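Local coordinates for beta-alanyl-CoA:ammonia lyase 2 (Clostridium propionicum, PDB 4MTU), which catalyses the reversible elimination of ammonia from beta-alanyl-CoA, giving acryloyl-CoA, as a member of the hot dog fold superfamily, at the interface of chains A and B. Residues are numbered along the deposited sequence; one frame, centred on the assembly and turned at random. Chains: chain A/B, Beta-alanyl-CoA:ammonia lyase 2.

The interface of chains A and B. Residues chain A 46-48, 130; chain B 104-106.
A:Asp47 and B:Arg105 pair as an antiparallel beta bridge between two copies of the same subunit, a polar edge contact that probably contributes, with its two-fold twin, to holding the hot dog chains together in the deposited six-copy assembly, if that is the biological one. It illustrates how a short backbone pairing gains definition from the side chains at its borders. On one side of the bridging pair, the backbone N of B:Ala106 donates to A:Gly46 O (3.0 Å). On the other side, A:Ile48 N donates to B:Thr104 O (3.1 Å). At one border the hydroxyl OG1 of B:Thr104 gives a short 2.6 Å hydrogen bond to the carboxylate OD2 of A:Asp47, on its syn side and somewhat out of its plane. The aspartate reaches it with CG anti to its own backbone N (chi1 -167°). Next to this bond, A:Ile48 crosses the threonine side chain at about a right angle, CG1 lying 3.9 Å from CB of B:Thr104.

A:Arg130 closes the other border. Its NE and NH2 both grip the carbonyl oxygen of A:Gly46, which also accepts from B:Ala106 N, while NH2 also reaches B:Ala106 O at 2.8 Å. Both oxygens lie at the guanidinium edge, in its plane, so the bonds should fix its rotation. CB of B:Arg105 sits 3.6 Å above one face of the guanidinium, offset toward its rim. The two guanidinium planes stand 79° apart, and a water bridges NH1 of each arginine, which may ease the proximity of like charges.

In the fold, A:Gly46 to A:Ile48 lie in the loop between helix 27-45 and strand 50-54, A:Arg130 follows the 3-10 helix 126-128, and B:Thr104 and B:Arg105 lead into strand 106-109, which begins at B:Ala106.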
ATOM      1  N   GLY A  46      -4.325  27.820   8.865  1.00 11.36           N
ATOM      2  CA  GLY A  46      -5.601  27.192   8.637  1.00 11.55           C
ATOM      3  C   GLY A  46      -5.840  26.620   7.249  1.00 10.99           C
ATOM      4  O   GLY A  46      -7.007  26.515   6.826  1.00 11.52           O
ATOM      5  N   ASP A  47      -4.780  26.191   6.575  1.00 11.49           N
ATOM      6  CA  ASP A  47      -4.871  25.611   5.238  1.00 11.81           C
ATOM      7  C   ASP A  47      -3.819  24.499   5.133  1.00 11.52           C
ATOM      8  O   ASP A  47      -2.748  24.647   5.732  1.00 12.53           O
ATOM      9  CB  ASP A  47      -4.639  26.684   4.193  1.00 13.10           C
ATOM     10  CG  ASP A  47      -5.018  26.242   2.799  1.00 13.21           C
ATOM     11  OD1 ASP A  47      -4.155  25.637   2.090  1.00 16.11           O
ATOM     12  OD2 ASP A  47      -6.178  26.469   2.375  1.00 14.94           O
ATOM     13  N   ILE A  48      -4.106  23.475   4.385  1.00 11.54           N
ATOM     14  CA  ILE A  48      -3.126  22.381   4.262  1.00 11.54           C
ATOM     15  C   ILE A  48      -1.895  22.796   3.459  1.00 12.20           C
ATOM     16  O   ILE A  48      -0.858  22.136   3.620  1.00 13.89           O
ATOM     17  CB  ILE A  48      -3.727  21.105   3.676  1.00 11.96           C
ATOM     18  CG1 ILE A  48      -4.369  21.311   2.277  1.00 13.18           C
ATOM     19  CG2 ILE A  48      -4.688  20.493   4.681  1.00 13.12           C
ATOM     20  CD1 ILE A  48      -4.673  19.996   1.555  1.00 16.24           C
ATOM     21  N   ARG A 130      -5.972  32.004   6.843  1.00 12.61           N
ATOM     22  CA  ARG A 130      -7.080  32.177   7.791  1.00 12.95           C
ATOM     23  C   ARG A 130      -6.649  32.594   9.158  1.00 12.88           C
ATOM     24  O   ARG A 130      -7.468  32.701  10.067  1.00 14.32           O
ATOM     25  CB  ARG A 130      -7.984  30.931   7.837  1.00 13.18           C
ATOM     26  CG  ARG A 130      -8.487  30.530   6.461  1.00 14.78           C
ATOM     27  CD  ARG A 130      -9.614  29.536   6.463  1.00 15.17           C
ATOM     28  NE  ARG A 130      -9.260  28.345   7.275  1.00 14.02           N
ATOM     29  CZ  ARG A 130      -9.882  27.907   8.323  1.00 15.03           C
ATOM     30  NH1 ARG A 130     -11.013  28.415   8.792  1.00 18.59           N
ATOM     31  NH2 ARG A 130      -9.408  26.830   8.983  1.00 15.35           N
TER
ATOM     32  N   THR B 104      -9.593  23.315   1.073  1.00 12.56           N
ATOM     33  CA  THR B 104      -8.283  23.070   1.670  1.00 12.58           C
ATOM     34  C   THR B 104      -8.188  23.593   3.112  1.00 11.69           C
ATOM     35  O   THR B 104      -7.113  23.495   3.720  1.00 12.23           O
ATOM     36  CB  THR B 104      -7.166  23.651   0.804  1.00 13.27           C
ATOM     37  OG1 THR B 104      -7.419  25.062   0.584  1.00 14.90           O
ATOM     38  CG2 THR B 104      -7.028  22.922  -0.531  1.00 16.65           C
ATOM     39  N   ARG B 105      -9.282  24.128   3.660  1.00 11.49           N
ATOM     40  CA  ARG B 105      -9.249  24.643   5.013  1.00 11.47           C
ATOM     41  C   ARG B 105      -9.098  23.524   6.021  1.00 10.94           C
ATOM     42  O   ARG B 105      -9.733  22.468   5.903  1.00 11.61           O
ATOM     43  CB  ARG B 105     -10.534  25.422   5.323  1.00 12.56           C
ATOM     44  CG  ARG B 105     -10.752  26.640   4.476  1.00 13.15           C
ATOM     45  CD  ARG B 105     -12.062  27.357   4.826  1.00 14.93           C
ATOM     46  NE  ARG B 105     -13.190  26.479   4.560  1.00 15.09           N
ATOM     47  CZ  ARG B 105     -14.360  26.475   5.216  1.00 17.89           C
ATOM     48  NH1 ARG B 105     -14.612  27.312   6.220  1.00 21.61           N
ATOM     49  NH2 ARG B 105     -15.291  25.585   4.903  1.00 18.81           N
ATOM     50  N   ALA B 106      -8.315  23.786   7.065  1.00 11.15           N
ATOM     51  CA  ALA B 106      -8.093  22.805   8.125  1.00 11.01           C
ATOM     52  C   ALA B 106      -7.839  23.561   9.414  1.00 11.35           C
ATOM     53  O   ALA B 106      -7.490  24.767   9.397  1.00 12.14           O
ATOM     54  CB  ALA B 106      -6.924  21.868   7.775  1.00 11.94           C
TER
HETATM   55  O   HOH W   1     -13.303  29.606   7.251  1.00 19.49           O